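Lipoprotein (PDB 7ADK) probably acts as a surface-anchored peptidase of the chymotrypsin-like PA clan, related to the mycoplasma proteases that cleave host immunoglobulins. Local coordinates at residues 309-314 with 380-385; 724-729 with 739-744; 267-272 with 661-666; 275-280 with 632-637; 293-298 with 458-463. All coordinates share one frame; numbering follows the deposited sequence.

The contacts fall into a buried pair and three more scattered ones. Interactions 3 and 4, with centres 10 Å apart, share one packed region: Leu272 of interaction 3 lies against both Ala278 and Ile634 of interaction 4, and Leu664 meets Tyr637. Both bring the chain ahead of strand 289-293 against loops more than 350 residues later. Interaction 5 pairs the end of that strand with strand 461-467, its centre 26 Å from interaction 3. Helix 299-313 then leads from interaction 5 to interaction 1, whose centre lies 31 Å away and 46 Å from that of interaction 4. Interaction 2 is a separate hairpin, 24 Å from interaction 5 between centres.

Interaction 1 of 5, residues 309-314 with 380-385; sequences DYEKEI and ESEYQK
Lys312, on the last turn of helix 299-313, reaches obliquely across Ser381 and Glu382 and touches them with CB, CD and CE. Its CB sits 3.9 Å from Ser381 CB. The chain then bends sharply at chi2 (-15°), which carries CD over to Glu382 CG at 3.8 Å, while CE stays near Glu382 CB. At the tip NZ passes over that same Glu382 CB and forms a salt bridge within its own helix, to Glu311 OE2 at 2.8 Å, using the syn lone pair of that oxygen; the carboxylate of Glu382 is not in contact with it. A long, flexible lysine suits this place, since its methylenes pack while its ammonium is left to pair with a carboxylate. The helix end and the loop belong to a largely helical region far from the centre of the chain, with helices 329-345 and 361-375 among those between the two segments. On the other flank, Ser381 OG donates to Glu313 OE2 at 2.6 Å, meeting it from 37° out of the carboxylate plane; Ile379 O and Asn320 OD1 lie near the same hydroxyl as weak, competing partners. Glu311 OE1 and Glu382 OE1 come within 4.0 Å, the side chains crossing at about a right angle, a repulsion that the charge of Lys312 would probably soften.

Interaction 2 of 5, residues 724-729 with 739-744; sequences KKLYSL and KYFNYG
Strands 727-729 and 739-742 run antiparallel with a marked twist, their directions 133° apart, and Tyr740 N donates to Tyr727 O at 2.8 Å, nearly along the C=O axis. The same carbonyl oxygen also receives a CA-H...O contact from Lys739. Next along, Ser728 and Lys739 form a non-hydrogen-bonded pair, where Ser728 OG rests 3.8 Å from Lys739 CG and the extended lysine runs on past it. Lys725 NZ donates to that hydroxyl and to Leu726 O. Leu726 makes a well-defined apolar contact: its CG takes the crowded position between backbone N and carbonyl carbon (chi1 77°), and this sets CD1 over the centre of the Phe741 ring, 3.9 Å from its centroid, a CH-pi contact that a branched aliphatic tip suits well. Tyr531 meets the same ring edge-to-face. On the sheet face shared by the two tyrosines, Tyr727 CD2 comes within 4.3 Å of Tyr740 CD2. Leu729 CB adds to Tyr740 CE2 at 4.0 Å. The phenol of Tyr727 is held outside the pair by Ser449 OG, and its ring stacks on Phe537. Such cross-strand pairing, continued by strand 535-537 beside 737-747, is that of a beta hairpin built into a mixed sheet.

Interaction 3 of 5, residues 267-272 with 661-666; sequences SVVDSL and DFSLWI
One face of the Trp665 indole carries Val268 O, offset toward the rim, and Val269 CB, which stands over the six-membered ring, 4.2 Å from its centroid and 24° off the normal, in a CH-pi contact. By the pyrrole part, Ser267 CB lies 3.6 Å from Trp665 NE1. Val269 CG2, anti to the backbone N, is turned onto the CE3 and CZ3 side of the ring and also meets Ser663 CB at 3.5 Å. A flat, broad tryptophan suits this place because it can back several residues of an irregular chain at once. Beyond it, Ile666 lies alongside Val268, both pointing the same way, with CG2 against CG1; its extended CG1 branch carries CD1 to Ser271 O. Leu272 and Leu664 cross at about a right angle, Leu272 CD2 being 3.8 Å from Leu664 CD2. Several polar groups find partners beyond the pair: Ser267 O accepts from Tyr645 OH, Asp270 OD2 pairs with Tyr673 OH, and Ser663 OG with Asp643 OD2. The buried contact is thus largely apolar packing, while bonds to third parties satisfy these polar atoms and probably help fix the rotation of the Ser663 and Asp270 side chains.

Interaction 4 of 5, residues 275-280 with 632-637; sequences NEKAKT and LYIVGY
Thr280 OG1 is gripped twice: it donates to Asn275 O at 2.9 Å, closing the turn 275-280 on itself, and it accepts from Lys591 NZ. Its donation comes from above the carbonyl plane of Asn275, 52° out of it. Lys591 NZ, which lies outside both segments, also forms a salt bridge with Glu276 OE1, so that one lysine ties Glu276 near the start of the turn to Thr280 at its end, where a hydroxyl able to give and to take is well suited. The turn meets 632-637 through its carbon surface. Lys277 CB lies 3.4 Å from Ile634 CD1, and Lys277 CG is 3.8 Å from Leu632 CD1, the lysine and leucine side chains crossing at about a right angle. Beyond CG the lysine bends twice, at chi3 (90°) and chi4 (87°), and delivers NZ to Asn667 O, so that its charged end is buried but bonded while its methylenes pack. Ala278 CB, small enough to let the chains approach, meets Ile634 CD1 at 4.1 Å. That methyl stands at the end of an extended CG1 branch, and Leu272 closes on it as well. Ile634 projects its side chain from the centre of an inverse gamma turn, whose Val635 N to Tyr633 O bond is weak, in a loop of the peptidase fold that Leu632 joins through its backbone to Arg764 of strand 761-765.

Interaction 5 of 5, residues 293-298 with 458-463; sequences KTSAIQ and GMVSFS
Two backbone bonds join the chains at Lys293. Its N donates to Ser461 O at 3.0 Å, almost straight at 174°. Its O accepts from Val460 N at 2.8 Å, and in both bonds the donor lies in the carbonyl plane. Lys293 and Ser461 are an antiparallel hydrogen-bonded pair, so their side chains share a face of the sheet, and Ser461 OG comes within 3.5 Å of Lys293 CB. Around this pair, Met459 CG and Val460 CG2 flank Lys293 O, while Val460 CG1 packs on Ser295 CB at 3.6 Å. A beta-branched valine and a small serine suit this close, partly exposed margin. Farther out, the extended Lys293 chain carries NZ to Gln419 OE1, and Thr294 is bonded through its backbone to Ile420, so the chain is held from a second direction. Strand 289-293 thereby lies between 421-433 and 461-467 in a large antiparallel sheet, consistent with the beta-barrel architecture of PA-clan peptidases, and leaves it here to enter helix 299-313.

Interaction 1 of 5, residues 309-314 with 380-385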
# COMPACT_ATOMS: atom_id res chain seq x y z
N ASP B 309 31.70 -1.50 -20.06
CA ASP B 309 32.80 -1.46 -21.03
C ASP B 309 33.34 -2.86 -21.41
O ASP B 309 33.57 -3.15 -22.59
CB ASP B 309 33.94 -0.57 -20.51
CG ASP B 309 34.86 -0.05 -21.61
OD1 ASP B 309 34.51 -0.14 -22.81
OD2 ASP B 309 35.94 0.48 -21.29
N TYR B 310 33.48 -3.78 -20.45
CA TYR B 310 33.76 -5.19 -20.77
C TYR B 310 32.62 -5.84 -21.56
O TYR B 310 32.87 -6.52 -22.55
CB TYR B 310 34.09 -5.99 -19.50
CG TYR B 310 35.36 -5.58 -18.76
CD1 TYR B 310 35.37 -5.59 -17.35
CD2 TYR B 310 36.53 -5.26 -19.46
CE1 TYR B 310 36.55 -5.27 -16.65
CE2 TYR B 310 37.70 -4.92 -18.76
CZ TYR B 310 37.71 -4.92 -17.35
OH TYR B 310 38.85 -4.58 -16.69
N GLU B 311 31.36 -5.55 -21.21
CA GLU B 311 30.20 -5.96 -22.03
C GLU B 311 30.28 -5.42 -23.47
O GLU B 311 30.03 -6.17 -24.41
CB GLU B 311 28.89 -5.57 -21.33
CG GLU B 311 27.62 -6.00 -22.09
CD GLU B 311 27.11 -4.96 -23.11
OE1 GLU B 311 27.04 -5.28 -24.31
OE2 GLU B 311 26.70 -3.84 -22.72
N LYS B 312 30.67 -4.15 -23.66
CA LYS B 312 30.84 -3.55 -24.99
C LYS B 312 31.87 -4.29 -25.83
O LYS B 312 31.55 -4.64 -26.97
CB LYS B 312 31.20 -2.05 -24.93
CG LYS B 312 30.16 -1.04 -24.43
CD LYS B 312 28.71 -1.52 -24.35
CE LYS B 312 27.87 -0.54 -23.51
NZ LYS B 312 26.53 -1.08 -23.18
N GLU B 313 33.08 -4.50 -25.32
CA GLU B 313 34.23 -4.75 -26.21
C GLU B 313 35.03 -6.05 -25.98
O GLU B 313 35.91 -6.37 -26.78
CB GLU B 313 35.09 -3.47 -26.33
CG GLU B 313 35.97 -3.35 -27.58
CD GLU B 313 35.29 -3.69 -28.92
OE1 GLU B 313 35.99 -4.12 -29.85
OE2 GLU B 313 34.05 -3.55 -29.05
N ILE B 314 34.66 -6.89 -25.00
CA ILE B 314 34.98 -8.33 -25.04
C ILE B 314 33.95 -9.00 -25.97
O ILE B 314 32.99 -9.65 -25.54
CB ILE B 314 35.11 -8.96 -23.63
CG1 ILE B 314 36.11 -8.20 -22.73
CG2 ILE B 314 35.50 -10.44 -23.69
CD1 ILE B 314 37.53 -8.08 -23.25
N GLU B 380 32.55 2.53 -28.61
CA GLU B 380 31.12 2.85 -28.48
C GLU B 380 30.19 1.70 -28.94
O GLU B 380 29.18 1.91 -29.60
CB GLU B 380 30.85 4.19 -29.19
CG GLU B 380 30.98 4.25 -30.72
CD GLU B 380 32.39 4.52 -31.26
OE1 GLU B 380 33.40 4.06 -30.70
OE2 GLU B 380 32.47 5.12 -32.33
N SER B 381 30.55 0.45 -28.65
CA SER B 381 30.11 -0.78 -29.31
C SER B 381 28.63 -1.20 -29.16
O SER B 381 28.25 -2.31 -29.53
CB SER B 381 31.02 -1.94 -28.87
OG SER B 381 32.37 -1.53 -28.82
N GLU B 382 27.75 -0.34 -28.62
CA GLU B 382 26.31 -0.56 -28.50
C GLU B 382 25.50 0.72 -28.72
O GLU B 382 26.01 1.83 -28.60
CB GLU B 382 25.95 -1.15 -27.12
CG GLU B 382 26.25 -2.64 -26.96
CD GLU B 382 25.46 -3.54 -27.92
OE1 GLU B 382 25.80 -4.73 -28.04
OE2 GLU B 382 24.48 -3.07 -28.55
N TYR B 383 24.21 0.56 -29.04
CA TYR B 383 23.29 1.68 -29.25
C TYR B 383 23.21 2.63 -28.04
O TYR B 383 23.13 2.19 -26.89
CB TYR B 383 21.90 1.13 -29.62
CG TYR B 383 21.38 0.01 -28.74
CD1 TYR B 383 21.60 -1.32 -29.12
CD2 TYR B 383 20.67 0.29 -27.56
CE1 TYR B 383 21.07 -2.37 -28.35
CE2 TYR B 383 20.13 -0.75 -26.80
CZ TYR B 383 20.30 -2.09 -27.21
OH TYR B 383 19.74 -3.09 -26.49
N GLN B 384 23.18 3.93 -28.31
CA GLN B 384 22.80 4.94 -27.33
C GLN B 384 21.27 4.94 -27.15
O GLN B 384 20.54 5.59 -27.89
CB GLN B 384 23.33 6.29 -27.80
N LYS B 385 20.77 4.10 -26.24
CA LYS B 385 19.35 3.95 -25.92
C LYS B 385 19.07 3.21 -24.61
O LYS B 385 19.62 2.13 -24.37
CB LYS B 385 18.68 3.20 -27.07

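Interaction 2 of 5, residues 724-729 with 739-744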
# COMPACT_ATOMS: atom_id res chain seq x y z
N LYS B 724 26.84 -11.09 -10.70
CA LYS B 724 27.87 -11.10 -11.78
C LYS B 724 29.34 -11.21 -11.32
O LYS B 724 30.19 -11.71 -12.05
CB LYS B 724 27.64 -9.83 -12.64
CG LYS B 724 28.11 -8.51 -12.00
CD LYS B 724 27.33 -7.26 -12.43
CE LYS B 724 25.94 -7.21 -11.77
NZ LYS B 724 25.33 -5.86 -11.83
N LYS B 725 29.62 -10.72 -10.11
CA LYS B 725 30.92 -10.35 -9.52
C LYS B 725 31.01 -10.83 -8.06
O LYS B 725 30.03 -10.66 -7.34
CB LYS B 725 31.03 -8.82 -9.71
CG LYS B 725 31.98 -8.01 -8.82
CD LYS B 725 33.46 -8.35 -8.98
CE LYS B 725 34.37 -7.37 -8.23
NZ LYS B 725 33.96 -7.15 -6.82
N LEU B 726 32.12 -11.42 -7.60
CA LEU B 726 32.28 -11.80 -6.19
C LEU B 726 32.49 -10.60 -5.25
O LEU B 726 32.94 -9.53 -5.67
CB LEU B 726 33.32 -12.92 -5.99
CG LEU B 726 34.82 -12.57 -6.05
CD1 LEU B 726 35.62 -13.60 -5.28
CD2 LEU B 726 35.36 -12.57 -7.47
N TYR B 727 32.14 -10.77 -3.98
CA TYR B 727 31.99 -9.69 -3.00
C TYR B 727 33.32 -9.05 -2.57
O TYR B 727 34.22 -9.72 -2.09
CB TYR B 727 31.22 -10.22 -1.80
CG TYR B 727 31.21 -9.32 -0.60
CD1 TYR B 727 30.30 -8.26 -0.50
CD2 TYR B 727 32.11 -9.57 0.45
CE1 TYR B 727 30.25 -7.49 0.68
CE2 TYR B 727 32.06 -8.82 1.63
CZ TYR B 727 31.12 -7.78 1.75
OH TYR B 727 31.06 -7.07 2.89
N SER B 728 33.41 -7.72 -2.68
CA SER B 728 34.54 -6.91 -2.20
C SER B 728 34.20 -6.16 -0.92
O SER B 728 33.16 -5.49 -0.84
CB SER B 728 34.96 -5.89 -3.25
OG SER B 728 35.39 -6.54 -4.42
N LEU B 729 35.10 -6.18 0.05
CA LEU B 729 35.04 -5.34 1.23
C LEU B 729 36.35 -4.57 1.40
O LEU B 729 37.45 -5.13 1.36
CB LEU B 729 34.67 -6.20 2.44
CG LEU B 729 34.55 -5.45 3.76
CD1 LEU B 729 33.43 -4.41 3.74
CD2 LEU B 729 34.26 -6.44 4.87
N LYS B 739 38.61 -9.36 -1.92
CA LYS B 739 37.50 -10.14 -2.47
C LYS B 739 37.25 -11.39 -1.63
O LYS B 739 38.20 -11.98 -1.13
CB LYS B 739 37.76 -10.53 -3.94
CG LYS B 739 37.99 -9.33 -4.86
CD LYS B 739 38.26 -9.76 -6.30
CE LYS B 739 38.80 -8.58 -7.11
NZ LYS B 739 39.03 -8.91 -8.52
N TYR B 740 36.00 -11.83 -1.49
CA TYR B 740 35.65 -13.00 -0.68
C TYR B 740 34.49 -13.81 -1.29
O TYR B 740 33.50 -13.25 -1.72
CB TYR B 740 35.26 -12.55 0.73
CG TYR B 740 36.21 -11.67 1.52
CD1 TYR B 740 37.04 -12.22 2.51
CD2 TYR B 740 36.22 -10.28 1.33
CE1 TYR B 740 37.87 -11.40 3.29
CE2 TYR B 740 37.05 -9.45 2.11
CZ TYR B 740 37.86 -10.00 3.11
OH TYR B 740 38.62 -9.22 3.92
N PHE B 741 34.60 -15.14 -1.29
CA PHE B 741 33.49 -16.04 -1.60
C PHE B 741 32.55 -16.22 -0.40
O PHE B 741 32.99 -16.29 0.74
CB PHE B 741 34.01 -17.41 -2.01
CG PHE B 741 34.78 -17.43 -3.30
CD1 PHE B 741 34.10 -17.35 -4.51
CD2 PHE B 741 36.19 -17.49 -3.27
CE1 PHE B 741 34.82 -17.36 -5.72
CE2 PHE B 741 36.90 -17.50 -4.48
CZ PHE B 741 36.22 -17.45 -5.70
N ASN B 742 31.26 -16.42 -0.65
CA ASN B 742 30.29 -16.80 0.38
C ASN B 742 30.55 -18.23 0.90
O ASN B 742 30.71 -19.18 0.14
CB ASN B 742 28.87 -16.67 -0.19
CG ASN B 742 28.22 -15.32 0.02
OD1 ASN B 742 27.38 -15.16 0.90
ND2 ASN B 742 28.51 -14.33 -0.77
N TYR B 743 30.56 -18.39 2.22
CA TYR B 743 30.88 -19.60 2.95
C TYR B 743 30.03 -19.78 4.23
O TYR B 743 29.53 -18.81 4.80
CB TYR B 743 32.38 -19.56 3.29
CG TYR B 743 32.84 -20.70 4.16
CD1 TYR B 743 33.08 -21.97 3.61
CD2 TYR B 743 32.92 -20.53 5.55
CE1 TYR B 743 33.42 -23.05 4.44
CE2 TYR B 743 33.23 -21.61 6.38
CZ TYR B 743 33.50 -22.87 5.82
OH TYR B 743 33.90 -23.88 6.62
N GLY B 744 29.91 -21.01 4.71
CA GLY B 744 29.29 -21.37 5.98
C GLY B 744 28.00 -22.19 5.85
O GLY B 744 27.56 -22.49 4.74

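Interaction 3 of 5, residues 267-272 with 661-666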
# COMPACT_ATOMS: atom_id res chain seq x y z
N SER B 267 6.08 -13.36 1.68
CA SER B 267 5.19 -13.07 2.82
C SER B 267 4.14 -11.94 2.69
O SER B 267 4.21 -11.05 1.85
CB SER B 267 6.08 -12.81 4.03
OG SER B 267 5.38 -12.34 5.16
N VAL B 268 3.19 -11.91 3.64
CA VAL B 268 2.46 -10.70 4.09
C VAL B 268 3.42 -9.58 4.57
O VAL B 268 4.63 -9.79 4.61
CB VAL B 268 1.29 -11.10 5.02
CG1 VAL B 268 1.73 -11.53 6.40
CG2 VAL B 268 0.21 -10.04 5.18
N VAL B 269 2.91 -8.37 4.84
CA VAL B 269 3.74 -7.15 4.78
C VAL B 269 3.54 -6.04 5.84
O VAL B 269 4.45 -5.27 6.07
CB VAL B 269 3.55 -6.54 3.40
CG1 VAL B 269 2.16 -5.96 3.23
CG2 VAL B 269 4.53 -5.41 3.14
N ASP B 270 2.36 -5.88 6.45
CA ASP B 270 2.11 -4.77 7.39
C ASP B 270 1.43 -5.28 8.67
O ASP B 270 1.04 -4.49 9.51
CB ASP B 270 1.28 -3.63 6.76
CG ASP B 270 1.83 -2.84 5.55
OD1 ASP B 270 3.00 -2.43 5.55
OD2 ASP B 270 1.03 -2.57 4.61
N SER B 271 1.26 -6.60 8.81
CA SER B 271 0.41 -7.25 9.81
C SER B 271 1.24 -8.09 10.77
O SER B 271 2.27 -8.62 10.38
CB SER B 271 -0.64 -8.11 9.10
OG SER B 271 -1.57 -8.58 10.04
N LEU B 272 0.81 -8.21 12.03
CA LEU B 272 1.46 -9.02 13.08
C LEU B 272 0.62 -10.25 13.42
O LEU B 272 -0.49 -10.11 13.90
CB LEU B 272 1.63 -8.19 14.36
CG LEU B 272 2.36 -6.85 14.21
CD1 LEU B 272 2.41 -6.16 15.57
CD2 LEU B 272 3.75 -7.03 13.64
N ASP B 661 10.60 5.51 1.75
CA ASP B 661 9.51 4.65 2.28
C ASP B 661 9.67 3.13 2.18
O ASP B 661 10.19 2.56 1.22
CB ASP B 661 8.14 5.11 1.75
CG ASP B 661 7.02 4.95 2.79
OD1 ASP B 661 7.29 4.51 3.93
OD2 ASP B 661 5.87 5.30 2.46
N PHE B 662 9.19 2.45 3.23
CA PHE B 662 9.48 1.06 3.59
C PHE B 662 8.26 0.34 4.18
O PHE B 662 7.30 0.95 4.64
CB PHE B 662 10.64 1.00 4.59
CG PHE B 662 11.94 1.62 4.14
CD1 PHE B 662 12.99 0.81 3.69
CD2 PHE B 662 12.13 3.01 4.23
CE1 PHE B 662 14.21 1.39 3.31
CE2 PHE B 662 13.34 3.59 3.82
CZ PHE B 662 14.38 2.78 3.36
N SER B 663 8.33 -0.99 4.18
CA SER B 663 7.30 -1.93 4.68
C SER B 663 7.80 -2.75 5.87
O SER B 663 8.99 -2.97 5.98
CB SER B 663 6.90 -2.90 3.57
OG SER B 663 6.51 -2.24 2.39
N LEU B 664 6.92 -3.26 6.74
CA LEU B 664 7.26 -4.17 7.86
C LEU B 664 7.06 -5.65 7.45
O LEU B 664 6.15 -6.32 7.92
CB LEU B 664 6.43 -3.78 9.09
CG LEU B 664 6.71 -4.61 10.36
CD1 LEU B 664 7.87 -4.07 11.17
CD2 LEU B 664 5.49 -4.61 11.26
N TRP B 665 7.91 -6.15 6.56
CA TRP B 665 7.81 -7.51 6.01
C TRP B 665 8.00 -8.60 7.08
O TRP B 665 8.63 -8.42 8.11
CB TRP B 665 8.76 -7.69 4.82
CG TRP B 665 8.27 -8.49 3.65
CD1 TRP B 665 8.40 -9.82 3.48
CD2 TRP B 665 7.57 -8.03 2.45
NE1 TRP B 665 7.83 -10.20 2.29
CE2 TRP B 665 7.26 -9.15 1.64
CE3 TRP B 665 7.19 -6.77 1.95
CZ2 TRP B 665 6.54 -9.05 0.45
CZ3 TRP B 665 6.47 -6.65 0.75
CH2 TRP B 665 6.12 -7.79 0.01
N ILE B 666 7.38 -9.75 6.84
CA ILE B 666 7.11 -10.84 7.78
C ILE B 666 7.41 -12.17 7.10
O ILE B 666 8.09 -12.22 6.08
CB ILE B 666 5.71 -10.61 8.47
CG1 ILE B 666 5.15 -11.71 9.40
CG2 ILE B 666 4.60 -10.08 7.56
CD1 ILE B 666 3.91 -11.31 10.21

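Interaction 4 of 5, residues 275-280 with 632-637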
# COMPACT_ATOMS: atom_id res chain seq x y z
N ASN B 275 2.57 -12.73 19.44
CA ASN B 275 3.45 -11.99 20.35
C ASN B 275 4.95 -12.30 20.15
O ASN B 275 5.79 -11.42 20.22
CB ASN B 275 2.98 -12.27 21.78
CG ASN B 275 3.47 -11.21 22.75
OD1 ASN B 275 4.64 -11.12 23.09
ND2 ASN B 275 2.59 -10.37 23.23
N GLU B 276 5.29 -13.54 19.83
CA GLU B 276 6.69 -13.92 19.57
C GLU B 276 7.22 -13.34 18.26
O GLU B 276 8.42 -13.33 18.02
CB GLU B 276 6.87 -15.45 19.61
CG GLU B 276 6.17 -16.20 20.76
CD GLU B 276 6.33 -15.58 22.17
OE1 GLU B 276 7.41 -15.08 22.54
OE2 GLU B 276 5.35 -15.62 22.94
N LYS B 277 6.34 -12.82 17.38
CA LYS B 277 6.70 -12.11 16.14
C LYS B 277 6.82 -10.62 16.38
O LYS B 277 7.75 -10.00 15.90
CB LYS B 277 5.67 -12.35 15.03
CG LYS B 277 5.46 -13.81 14.67
CD LYS B 277 4.43 -14.05 13.55
CE LYS B 277 5.00 -14.08 12.12
NZ LYS B 277 5.48 -15.43 11.71
N ALA B 278 5.92 -9.99 17.11
CA ALA B 278 6.02 -8.59 17.49
C ALA B 278 5.30 -8.39 18.80
O ALA B 278 4.38 -9.11 19.12
CB ALA B 278 5.45 -7.73 16.38
N LYS B 279 5.73 -7.38 19.56
CA LYS B 279 5.65 -7.34 21.03
C LYS B 279 6.74 -8.26 21.65
O LYS B 279 7.04 -8.12 22.84
CB LYS B 279 4.20 -7.52 21.53
CG LYS B 279 3.91 -7.04 22.96
CD LYS B 279 3.90 -5.52 23.12
CE LYS B 279 3.45 -5.13 24.53
NZ LYS B 279 3.17 -3.69 24.66
N THR B 280 7.44 -9.04 20.81
CA THR B 280 8.76 -9.64 21.07
C THR B 280 9.80 -9.35 19.98
O THR B 280 10.83 -8.79 20.31
CB THR B 280 8.66 -11.14 21.34
OG1 THR B 280 7.71 -11.40 22.35
CG2 THR B 280 9.99 -11.71 21.80
N LEU B 632 10.93 -17.44 13.06
CA LEU B 632 10.35 -16.11 13.16
C LEU B 632 11.23 -15.14 12.40
O LEU B 632 12.42 -15.04 12.68
CB LEU B 632 10.23 -15.64 14.63
CG LEU B 632 9.27 -16.37 15.56
CD1 LEU B 632 7.96 -16.64 14.87
CD2 LEU B 632 9.83 -17.66 16.13
N TYR B 633 10.65 -14.42 11.45
CA TYR B 633 11.33 -13.27 10.87
C TYR B 633 10.38 -12.11 10.53
O TYR B 633 10.31 -11.70 9.38
CB TYR B 633 12.37 -13.66 9.78
CG TYR B 633 12.15 -14.89 8.94
CD1 TYR B 633 12.54 -16.15 9.39
CD2 TYR B 633 11.59 -14.75 7.68
CE1 TYR B 633 12.29 -17.29 8.61
CE2 TYR B 633 11.24 -15.89 6.95
CZ TYR B 633 11.54 -17.17 7.43
OH TYR B 633 10.98 -18.28 6.85
N ILE B 634 9.66 -11.54 11.52
CA ILE B 634 9.26 -10.11 11.43
C ILE B 634 10.52 -9.34 11.70
O ILE B 634 10.82 -8.90 12.80
CB ILE B 634 8.16 -9.56 12.36
CG1 ILE B 634 6.88 -10.32 12.10
CG2 ILE B 634 7.91 -8.06 12.06
CD1 ILE B 634 5.67 -9.75 12.83
N VAL B 635 11.27 -9.27 10.65
CA VAL B 635 12.53 -8.59 10.54
C VAL B 635 12.62 -8.14 9.12
O VAL B 635 11.91 -8.62 8.24
CB VAL B 635 13.72 -9.48 10.90
CG1 VAL B 635 13.84 -9.78 12.39
CG2 VAL B 635 13.61 -10.81 10.20
N GLY B 636 13.52 -7.21 8.89
CA GLY B 636 13.67 -6.64 7.58
C GLY B 636 12.57 -5.63 7.28
O GLY B 636 11.38 -5.85 7.51
N TYR B 637 13.01 -4.53 6.70
CA TYR B 637 12.14 -3.55 6.10
C TYR B 637 12.60 -3.39 4.65
O TYR B 637 13.58 -2.69 4.39
CB TYR B 637 12.18 -2.27 6.92
CG TYR B 637 11.81 -2.39 8.38
CD1 TYR B 637 12.77 -2.79 9.33
CD2 TYR B 637 10.55 -1.96 8.82
CE1 TYR B 637 12.50 -2.71 10.70
CE2 TYR B 637 10.27 -1.87 10.19
CZ TYR B 637 11.26 -2.22 11.14
OH TYR B 637 11.02 -2.02 12.46

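Interaction 5 of 5, residues 293-298 with 458-463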
# COMPACT_ATOMS: atom_id res chain seq x y z
N LYS B 293 23.49 7.95 4.97
CA LYS B 293 23.46 8.87 3.83
C LYS B 293 24.85 9.45 3.56
O LYS B 293 25.50 9.96 4.47
CB LYS B 293 22.37 9.93 4.08
CG LYS B 293 21.62 10.26 2.78
CD LYS B 293 20.51 11.31 3.00
CE LYS B 293 19.61 11.42 1.75
NZ LYS B 293 18.83 12.69 1.73
N THR B 294 25.34 9.34 2.33
CA THR B 294 26.73 9.65 1.94
C THR B 294 26.92 10.99 1.22
O THR B 294 28.05 11.45 1.10
CB THR B 294 27.30 8.53 1.05
OG1 THR B 294 26.40 8.28 0.01
CG2 THR B 294 27.52 7.25 1.83
N SER B 295 25.85 11.64 0.77
CA SER B 295 25.89 12.88 -0.04
C SER B 295 26.64 12.78 -1.38
O SER B 295 27.29 13.73 -1.80
CB SER B 295 26.35 14.09 0.78
OG SER B 295 26.08 15.31 0.11
N ALA B 296 26.52 11.65 -2.06
CA ALA B 296 27.06 11.36 -3.38
C ALA B 296 26.13 10.40 -4.14
O ALA B 296 25.06 10.07 -3.64
CB ALA B 296 28.46 10.81 -3.17
N ILE B 297 26.54 9.91 -5.31
CA ILE B 297 25.85 8.84 -6.08
C ILE B 297 26.84 7.86 -6.75
O ILE B 297 26.57 6.67 -6.85
CB ILE B 297 24.94 9.47 -7.19
CG1 ILE B 297 23.78 10.32 -6.62
CG2 ILE B 297 24.39 8.42 -8.17
CD1 ILE B 297 22.85 10.94 -7.66
N GLN B 298 27.97 8.36 -7.24
CA GLN B 298 28.69 7.77 -8.37
C GLN B 298 29.43 6.43 -8.24
O GLN B 298 29.68 5.84 -9.29
CB GLN B 298 29.61 8.84 -8.98
CG GLN B 298 28.91 10.16 -9.37
CD GLN B 298 27.68 9.99 -10.24
OE1 GLN B 298 26.69 10.67 -10.09
NE2 GLN B 298 27.68 9.09 -11.19
N GLY B 458 32.71 9.81 4.66
CA GLY B 458 32.01 10.95 4.07
C GLY B 458 30.54 11.11 4.48
O GLY B 458 29.81 11.88 3.86
N MET B 459 30.07 10.37 5.48
CA MET B 459 28.65 10.25 5.82
C MET B 459 28.05 11.53 6.42
O MET B 459 28.63 12.12 7.33
CB MET B 459 28.47 9.05 6.74
CG MET B 459 27.02 8.67 6.97
SD MET B 459 26.77 7.61 8.40
CE MET B 459 27.80 6.22 7.99
N VAL B 460 26.88 11.95 5.95
CA VAL B 460 26.19 13.18 6.38
C VAL B 460 25.10 12.94 7.42
O VAL B 460 24.84 13.83 8.23
CB VAL B 460 25.65 13.99 5.20
CG1 VAL B 460 26.79 14.50 4.34
CG2 VAL B 460 24.64 13.26 4.32
N SER B 461 24.48 11.77 7.44
CA SER B 461 23.49 11.39 8.46
C SER B 461 23.30 9.88 8.61
O SER B 461 23.58 9.11 7.70
CB SER B 461 22.14 12.08 8.25
OG SER B 461 21.58 11.65 7.03
N PHE B 462 22.85 9.48 9.79
CA PHE B 462 22.55 8.11 10.23
C PHE B 462 21.17 8.13 10.86
O PHE B 462 20.86 9.06 11.59
CB PHE B 462 23.65 7.67 11.21
CG PHE B 462 23.27 6.62 12.23
CD1 PHE B 462 22.86 5.35 11.79
CD2 PHE B 462 23.31 6.92 13.61
CE1 PHE B 462 22.50 4.38 12.74
CE2 PHE B 462 23.00 5.92 14.56
CZ PHE B 462 22.60 4.66 14.12
N SER B 463 20.33 7.14 10.61
CA SER B 463 19.00 7.10 11.22
C SER B 463 18.54 5.70 11.62
O SER B 463 18.99 4.71 11.05
CB SER B 463 18.00 7.78 10.28
OG SER B 463 16.80 8.06 10.94